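Local coordinates for protein ICChI, a glycosylated chitinase (Ipomoea carnea, PDB 6IDN) that has chitinase and lysozyme activity and probably hydrolyses the beta-1,4 linkages of chitin, using a TIM barrel of the glycoside hydrolase family 18 type, at residues V96-Y99 / L100-N103; G107-E110 / S111-L114; Y85-S89 / R90-A94; N131-Y134 / D135-A138. One frame throughout, in Å; residues are numbered along the deposited sequence. Where two conformers were deposited one is given.

Interaction 1. Residues V96-Y99 / L100-N103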
# COMPACT_ATOMS: atom_id res chain seq x y z
N VAL A 96 -2.33 -2.37 -18.63
CA VAL A 96 -2.53 -1.63 -17.38
C VAL A 96 -1.19 -1.12 -16.84
O VAL A 96 -1.11 -0.01 -16.30
CB VAL A 96 -3.26 -2.53 -16.36
CG1 VAL A 96 -3.30 -1.89 -14.99
CG2 VAL A 96 -4.67 -2.80 -16.85
N ALA A 97 -0.13 -1.92 -16.97
CA ALA A 97 1.18 -1.46 -16.53
C ALA A 97 1.58 -0.21 -17.28
O ALA A 97 2.09 0.76 -16.70
CB ALA A 97 2.23 -2.55 -16.75
N GLN A 98 1.34 -0.20 -18.59
CA GLN A 98 1.69 0.96 -19.40
C GLN A 98 0.86 2.17 -18.98
O GLN A 98 1.38 3.28 -18.88
CB GLN A 98 1.47 0.64 -20.88
CG GLN A 98 2.06 1.65 -21.79
CD GLN A 98 3.56 1.59 -21.78
OE1 GLN A 98 4.17 0.58 -22.14
NE2 GLN A 98 4.18 2.67 -21.32
N TYR A 99 -0.44 1.96 -18.74
CA TYR A 99 -1.29 3.03 -18.26
C TYR A 99 -0.74 3.62 -16.97
O TYR A 99 -0.70 4.84 -16.80
CB TYR A 99 -2.73 2.53 -18.02
CG TYR A 99 -3.53 3.45 -17.11
CD1 TYR A 99 -4.20 4.56 -17.62
CD2 TYR A 99 -3.60 3.23 -15.74
CE1 TYR A 99 -4.91 5.41 -16.79
CE2 TYR A 99 -4.31 4.09 -14.90
CZ TYR A 99 -4.96 5.17 -15.44
OH TYR A 99 -5.68 6.02 -14.61
N LEU A 100 -0.35 2.75 -16.03
CA LEU A 100 0.16 3.23 -14.75
C LEU A 100 1.46 4.01 -14.96
O LEU A 100 1.66 5.07 -14.36
CB LEU A 100 0.38 2.07 -13.79
CG LEU A 100 -0.91 1.35 -13.41
CD1 LEU A 100 -0.57 0.07 -12.67
CD2 LEU A 100 -1.76 2.23 -12.52
N TRP A 101 2.35 3.48 -15.79
CA TRP A 101 3.60 4.19 -16.06
C TRP A 101 3.33 5.55 -16.68
O TRP A 101 3.89 6.57 -16.26
CB TRP A 101 4.51 3.34 -16.98
CG TRP A 101 5.70 4.11 -17.44
CD1 TRP A 101 5.87 4.70 -18.66
CD2 TRP A 101 6.88 4.41 -16.68
NE1 TRP A 101 7.08 5.35 -18.71
CE2 TRP A 101 7.72 5.19 -17.51
CE3 TRP A 101 7.31 4.09 -15.39
CZ2 TRP A 101 8.96 5.65 -17.08
CZ3 TRP A 101 8.54 4.57 -14.97
CH2 TRP A 101 9.35 5.33 -15.81
N ASN A 102 2.44 5.59 -17.67
CA ASN A 102 2.21 6.82 -18.42
C ASN A 102 1.47 7.86 -17.59
O ASN A 102 1.66 9.07 -17.80
CB ASN A 102 1.41 6.52 -19.69
CG ASN A 102 2.23 5.81 -20.74
OD1 ASN A 102 3.46 5.79 -20.69
ND2 ASN A 102 1.54 5.23 -21.71
N ASN A 103 0.60 7.42 -16.68
CA ASN A 103 -0.30 8.36 -16.02
C ASN A 103 0.12 8.71 -14.61
O ASN A 103 -0.21 9.81 -14.13
CB ASN A 103 -1.73 7.80 -16.02
CG ASN A 103 -2.40 7.97 -17.37
OD1 ASN A 103 -2.97 9.03 -17.65
ND2 ASN A 103 -2.32 6.95 -18.22

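Interaction 2. Residues G107-E110 / S111-L114. With CA (calcium ion), chain F.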
# COMPACT_ATOMS: atom_id res chain seq x y z
N GLY A 107 6.15 8.27 -17.16
CA GLY A 107 5.80 8.43 -18.56
C GLY A 107 4.93 9.65 -18.78
O GLY A 107 4.78 10.52 -17.91
N GLN A 108 4.31 9.70 -19.96
CA GLN A 108 3.41 10.79 -20.34
C GLN A 108 2.10 10.22 -20.86
O GLN A 108 2.09 9.22 -21.57
CB GLN A 108 4.03 11.68 -21.44
CG GLN A 108 5.35 12.34 -21.05
CD GLN A 108 5.20 13.32 -19.90
OE1 GLN A 108 4.21 14.05 -19.79
NE2 GLN A 108 6.22 13.37 -19.05
N SER A 109 1.00 10.90 -20.54
CA SER A 109 -0.29 10.57 -21.15
C SER A 109 -0.92 11.86 -21.66
O SER A 109 -0.33 12.94 -21.57
CB SER A 109 -1.21 9.87 -20.15
OG SER A 109 -1.70 10.82 -19.20
N GLU A 110 -2.13 11.74 -22.21
CA GLU A 110 -2.82 12.94 -22.66
C GLU A 110 -3.25 13.80 -21.48
O GLU A 110 -3.46 15.01 -21.66
CB GLU A 110 -4.00 12.56 -23.55
CG GLU A 110 -3.57 11.71 -24.76
CD GLU A 110 -4.70 11.30 -25.69
OE1 GLU A 110 -5.81 11.88 -25.59
OE2 GLU A 110 -4.47 10.39 -26.53
N SER A 111 -3.36 13.21 -20.29
CA SER A 111 -3.71 13.97 -19.09
C SER A 111 -3.39 13.12 -17.88
O SER A 111 -4.04 12.09 -17.66
CB SER A 111 -5.18 14.39 -19.12
OG SER A 111 -5.53 15.03 -17.90
N ARG A 112 -2.40 13.54 -17.09
CA ARG A 112 -2.04 12.80 -15.88
C ARG A 112 -2.92 13.25 -14.72
O ARG A 112 -2.97 14.46 -14.44
CB ARG A 112 -0.57 13.01 -15.55
CG ARG A 112 0.39 12.38 -16.58
CD ARG A 112 1.84 12.74 -16.31
NE ARG A 112 2.22 12.47 -14.93
CZ ARG A 112 2.81 11.34 -14.52
NH1 ARG A 112 3.10 10.37 -15.39
NH2 ARG A 112 3.11 11.20 -13.24
N PRO A 113 -3.63 12.34 -14.05
CA PRO A 113 -4.64 12.76 -13.06
C PRO A 113 -4.08 13.57 -11.91
O PRO A 113 -4.80 14.44 -11.39
CB PRO A 113 -5.22 11.43 -12.58
CG PRO A 113 -5.02 10.49 -13.73
CD PRO A 113 -3.69 10.90 -14.32
N LEU A 114 -2.85 13.32 -11.47
CA LEU A 114 -2.27 14.03 -10.34
C LEU A 114 -1.15 14.99 -10.76
O LEU A 114 -0.31 15.35 -9.94
CB LEU A 114 -1.74 13.03 -9.30
CG LEU A 114 -2.70 11.92 -8.89
CD1 LEU A 114 -2.03 10.98 -7.88
CD2 LEU A 114 -3.98 12.50 -8.30
CA CA F . 5.34 14.94 -17.70

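Interaction 3. Residues Y85-S89 / R90-A94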
# COMPACT_ATOMS: atom_id res chain seq x y z
N TYR A 85 -12.47 -3.98 -10.49
CA TYR A 85 -11.14 -4.19 -11.03
C TYR A 85 -10.84 -5.68 -11.12
O TYR A 85 -11.28 -6.46 -10.27
CB TYR A 85 -10.07 -3.47 -10.20
CG TYR A 85 -10.01 -3.87 -8.74
CD1 TYR A 85 -10.74 -3.19 -7.78
CD2 TYR A 85 -9.17 -4.90 -8.32
CE1 TYR A 85 -10.66 -3.54 -6.44
CE2 TYR A 85 -9.09 -5.25 -6.98
CZ TYR A 85 -9.83 -4.57 -6.04
OH TYR A 85 -9.74 -4.92 -4.72
N TYR A 86 -10.13 -6.05 -12.19
CA TYR A 86 -9.58 -7.37 -12.45
C TYR A 86 -8.91 -7.34 -13.81
O TYR A 86 -9.22 -6.49 -14.66
CB TYR A 86 -10.64 -8.47 -12.41
CG TYR A 86 -11.77 -8.31 -13.40
CD1 TYR A 86 -11.67 -8.85 -14.67
CD2 TYR A 86 -12.93 -7.63 -13.07
CE1 TYR A 86 -12.70 -8.70 -15.60
CE2 TYR A 86 -13.97 -7.49 -13.98
CZ TYR A 86 -13.84 -8.02 -15.24
OH TYR A 86 -14.88 -7.89 -16.15
N LEU A 87 -7.97 -8.26 -14.01
CA LEU A 87 -7.21 -8.35 -15.25
C LEU A 87 -7.69 -9.55 -16.04
O LEU A 87 -7.95 -10.61 -15.46
CB LEU A 87 -5.72 -8.49 -14.94
CG LEU A 87 -5.18 -7.38 -14.04
CD1 LEU A 87 -3.81 -7.78 -13.52
CD2 LEU A 87 -5.10 -6.05 -14.79
N SER A 88 -7.80 -9.39 -17.35
CA SER A 88 -8.42 -10.43 -18.16
C SER A 88 -7.43 -11.32 -18.91
O SER A 88 -7.84 -12.38 -19.41
CB SER A 88 -9.42 -9.81 -19.15
OG SER A 88 -8.79 -8.82 -19.94
N SER A 89 -6.15 -10.95 -18.99
CA SER A 89 -5.18 -11.67 -19.81
C SER A 89 -3.79 -11.13 -19.53
O SER A 89 -3.63 -10.08 -18.88
CB SER A 89 -5.48 -11.52 -21.29
OG SER A 89 -5.21 -10.20 -21.72
N ARG A 90 -2.77 -11.82 -20.05
CA ARG A 90 -1.40 -11.29 -19.95
C ARG A 90 -1.28 -9.96 -20.67
O ARG A 90 -0.62 -9.03 -20.19
CB ARG A 90 -0.38 -12.28 -20.53
CG ARG A 90 -0.19 -13.61 -19.81
CD ARG A 90 0.95 -14.42 -20.45
NE ARG A 90 2.19 -13.66 -20.36
CZ ARG A 90 3.06 -13.76 -19.36
NH1 ARG A 90 2.87 -14.63 -18.37
NH2 ARG A 90 4.14 -12.97 -19.35
N ASP A 91 -1.90 -9.85 -21.85
CA ASP A 91 -1.84 -8.59 -22.60
C ASP A 91 -2.56 -7.47 -21.86
O ASP A 91 -2.15 -6.31 -21.92
CB ASP A 91 -2.45 -8.79 -23.99
CG ASP A 91 -1.54 -9.58 -24.92
OD1 ASP A 91 -0.36 -9.81 -24.57
OD2 ASP A 91 -2.01 -9.99 -26.00
N ASP A 92 -3.65 -7.80 -21.16
CA ASP A 92 -4.36 -6.80 -20.36
C ASP A 92 -3.47 -6.31 -19.24
O ASP A 92 -3.44 -5.11 -18.93
CB ASP A 92 -5.65 -7.39 -19.80
CG ASP A 92 -6.55 -6.34 -19.15
OD1 ASP A 92 -6.71 -5.24 -19.74
OD2 ASP A 92 -7.09 -6.61 -18.06
N ALA A 93 -2.73 -7.23 -18.62
CA ALA A 93 -1.80 -6.84 -17.58
C ALA A 93 -0.74 -5.89 -18.13
O ALA A 93 -0.39 -4.90 -17.47
CB ALA A 93 -1.16 -8.08 -16.96
N ALA A 94 -0.23 -6.16 -19.34
CA ALA A 94 0.77 -5.25 -19.90
C ALA A 94 0.17 -3.89 -20.21
O ALA A 94 0.82 -2.85 -20.02
CB ALA A 94 1.43 -5.86 -21.15

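Interaction 4. Residues N131-Y134 / D135-A138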
# COMPACT_ATOMS: atom_id res chain seq x y z
N ASN A 131 -8.03 -13.28 -9.11
CA ASN A 131 -6.65 -13.16 -8.67
C ASN A 131 -5.64 -13.25 -9.81
O ASN A 131 -4.44 -13.10 -9.56
CB ASN A 131 -6.33 -14.26 -7.67
CG ASN A 131 -6.20 -15.60 -8.35
OD1 ASN A 131 -7.08 -16.01 -9.11
ND2 ASN A 131 -5.07 -16.27 -8.13
N ASP A 132 -6.08 -13.48 -11.04
CA ASP A 132 -5.18 -13.82 -12.14
C ASP A 132 -4.43 -12.61 -12.68
O ASP A 132 -4.96 -11.49 -12.77
CB ASP A 132 -5.96 -14.48 -13.29
CG ASP A 132 -6.35 -15.91 -13.00
OD1 ASP A 132 -5.80 -16.48 -12.03
OD2 ASP A 132 -7.18 -16.47 -13.76
N TYR A 133 -3.18 -12.85 -13.09
CA TYR A 133 -2.31 -11.96 -13.88
C TYR A 133 -1.72 -10.79 -13.09
O TYR A 133 -1.04 -9.95 -13.69
CB TYR A 133 -3.03 -11.41 -15.12
CG TYR A 133 -3.65 -12.51 -15.94
CD1 TYR A 133 -2.85 -13.46 -16.56
CD2 TYR A 133 -5.01 -12.60 -16.08
CE1 TYR A 133 -3.41 -14.48 -17.28
CE2 TYR A 133 -5.58 -13.61 -16.80
CZ TYR A 133 -4.78 -14.55 -17.42
OH TYR A 133 -5.36 -15.57 -18.15
N TYR A 134 -1.90 -10.73 -11.76
CA TYR A 134 -1.19 -9.70 -11.00
C TYR A 134 0.31 -9.98 -10.95
O TYR A 134 1.11 -9.04 -10.81
CB TYR A 134 -1.79 -9.61 -9.58
CG TYR A 134 -3.14 -8.93 -9.61
CD1 TYR A 134 -3.23 -7.58 -9.92
CD2 TYR A 134 -4.31 -9.64 -9.36
CE1 TYR A 134 -4.47 -6.95 -9.97
CE2 TYR A 134 -5.55 -9.01 -9.42
CZ TYR A 134 -5.62 -7.67 -9.71
OH TYR A 134 -6.85 -7.05 -9.77
N ASP A 135 0.71 -11.25 -11.07
CA ASP A 135 2.13 -11.55 -11.25
C ASP A 135 2.66 -10.91 -12.53
O ASP A 135 3.75 -10.32 -12.54
CB ASP A 135 2.40 -13.07 -11.24
CG ASP A 135 1.49 -13.89 -12.17
OD1 ASP A 135 0.48 -13.40 -12.70
OD2 ASP A 135 1.81 -15.10 -12.33
N THR A 136 1.90 -11.01 -13.62
CA THR A 136 2.31 -10.41 -14.89
C THR A 136 2.33 -8.89 -14.79
O THR A 136 3.25 -8.24 -15.29
CB THR A 136 1.37 -10.90 -16.01
OG1 THR A 136 1.35 -12.34 -16.03
CG2 THR A 136 1.80 -10.39 -17.38
N LEU A 137 1.34 -8.30 -14.11
CA LEU A 137 1.34 -6.84 -13.93
C LEU A 137 2.60 -6.39 -13.20
O LEU A 137 3.24 -5.41 -13.61
CB LEU A 137 0.07 -6.39 -13.18
CG LEU A 137 -0.06 -4.90 -12.83
CD1 LEU A 137 0.03 -4.04 -14.11
CD2 LEU A 137 -1.35 -4.63 -12.08
N ALA A 138 2.99 -7.09 -12.12
CA ALA A 138 4.20 -6.72 -11.41
C ALA A 138 5.42 -6.85 -12.31
O ALA A 138 6.31 -5.99 -12.29
CB ALA A 138 4.37 -7.59 -10.16
O HOH W 1 -1.64 -15.33 -13.02

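Interaction 1. Residues V96-Y99 / L100-N103
Tyr99 and Asn103 face each other one turn apart at the C-terminal end of helix 90-103. Three backbone bonds run along the axis, from Leu100 N, Trp101 N and Asn102 N to the carbonyls of Val96, Ala97 and Gln98; Leu100 N lies 2.9 Å from Val96 O. A fourth carbonyl, Tyr99 O, is gripped twice. Tyr99 O accepts from Asn103 N at 2.9 Å and from Asn103 ND2 at 3.0 Å. CG of Asn103 stands beside its own backbone N (chi1 -78°), which turns the amide back along the helix. Tyr99 O then lies in the plane of that amide. The amide's other end, Asn103 OD1, is hydrogen-bonded to Ser109, fixing its rotation. A looser polar link joins Gln98 NE2 to Asn102 OD1 at 3.3 Å; the donor sits well above the carbonyl plane of Asn102.

The Tyr99 ring is packed from one side by Asn103. CB of Asn103 lies over a face, offset toward the rim, and Asn103 ND2 comes to 3.1 Å from Tyr99 CD1. The ring and amide planes are 31° apart. Among apolar contacts, Val96 CG1 meets Leu100 CD1 at 4.1 Å, both side chains pointing the same way.

Leu100 packs on Leu76 and Leu78 of strand 73-80 and on Leu33 of strand 27-36. Ala97 and Trp101 face helix 134-148, the next helix of the barrel wall.

Interaction 2. Residues G107-E110 / S111-L114
Ser109 and Ser111 meet across a bend in irregular chain. Gln108 and Ser109 are extended, Glu110 turns into helical backbone angles, and Ser111 is extended again. The bend is an ST turn: Ser109 OG accepts from Ser111 N at 3.1 Å, with an N-H...O angle of 138°. It lies in the surface loop that leads from helix 90-103 to strand 121-126, one of the helix-to-strand connections of the TIM barrel.

Ser109 OG sits between its own backbone N and carbonyl carbon (chi1 74°), which points it across the bend. Asn103, at the end of the preceding helix, is a second partner of this oxygen. Ser111 OG points elsewhere and bonds to Lys58, which also bonds to the carbonyl of Arg112.

Arg112 runs back toward Gly107 and is buried. Its chain bends at chi3 (52°), bringing the guanidinium among backbone carbonyls. NE bonds to Gly115 O and NH1 to Leu105 O, while NH2 makes a weak bond to Glu117 O. These bonds tie the charged group to both ends of the loop. Arg112 NH1 also comes to 3.0 Å from Gly107 O.

Gln108 reaches outward and binds a calcium ion together with Asp116. The aliphatic part of Arg112 lies against the serine hydroxyl, with Arg112 CG 3.7 Å from Ser109 OG.

Interaction 3. Residues Y85-S89 / R90-A94
Asp92 reaches back from the first turn of helix 90-103 to the loop before it. Its CG stands anti to the backbone N (chi1 -170°), which turns the carboxylate toward Ser88 and Leu87. Asp92 CB lies near two hydroxyls, 3.4 Å from Ser89 OG and 3.5 Å from Ser88 OG. Asp92 CG lies 3.4 Å from Ser88 OG. At the tip, Asp92 OD2 accepts from Ser88 N at 3.0 Å. That N-H approaches the anti side of the carboxylate, 25° out of its plane. Asp92 OD2 also lies 3.3 Å from Leu87 CA and takes a second backbone donor, His38 N. Two amide groups from separate loops thus hold this one oxygen, and they would probably favour the charged form of the carboxylate.

Ser89 is the N-cap. Ser89 OG accepts from Asp92 N at 2.9 Å, and Ser89 O starts the helical pattern by accepting from Ala93 N at 3.0 Å. Asp92 answers through its side chain, but to Ser88, one residue before the cap. The exchange resembles a capping box but is not one in the strict sense.

Beside these bonds, Leu87 CD1 approaches Ala93 CB at 4.4 Å. The loop follows strand 84-85 and brings this apolar side against helix 134-148, where Leu87 packs on Tyr134 and Ala93 on Thr136.

Interaction 4. Residues N131-Y134 / D135-A138
Tyr133 has left-handed backbone angles (phi 75°), and Asp135 carries its CG between its backbone N and carbonyl carbon (chi1 50°). Together they bring the Asp135 carboxylate back over the start of the helix, with Asp135 OD1 3.4 Å from Tyr133 CA. A water bridges the two residues. It accepts from Tyr133 N and donates to Asp135 OD1, each at 2.9 Å. OD1 also takes a weak bond from the neighbouring Thr136 N.

Tyr133 is the N-cap of helix 134-148, and Tyr133 O accepts from Leu137 N at 2.9 Å. Tyr134 O accepts from Ala138 N at 3.0 Å. This helix follows strand 121-126 in the TIM barrel, the strand at whose end lies the Asp-x-Asp-x-Glu sequence characteristic of family 18 chitinases.

Tyr134 and Leu137 lie side by side on the buried face. CG of Leu137 is anti to its backbone N (chi1 177°), and Leu137 CD2 comes to the edge of the Tyr134 ring, 4.1 Å from Tyr134 CD1. Both side chains rest on Phe124 of that strand. Leu137 also reaches Val96 and Ala97 of helix 90-103, and Tyr134 touches Ala170 of helix 168-171.

Along the chain the order is interaction 3, 1, 2, then 4. Interactions 3 and 1 share helix 90-103, at its start and its end, with centres about 12 Å apart. Interaction 2 follows in the loop toward strand 121-126, its centre about 9 Å from that of interaction 1; the backbone joins them through Trp101 O and Gly107 N, 3.0 Å apart. Interaction 4 opens the next helix, 134-148, beside interaction 3, with centres about 7 Å apart. Interactions 2 and 4 do not touch. The four contacts therefore trace two successive helices of the barrel wall, with both helix starts at the C-terminal ends of the barrel strands and the calcium-binding loop toward their N-terminal ends.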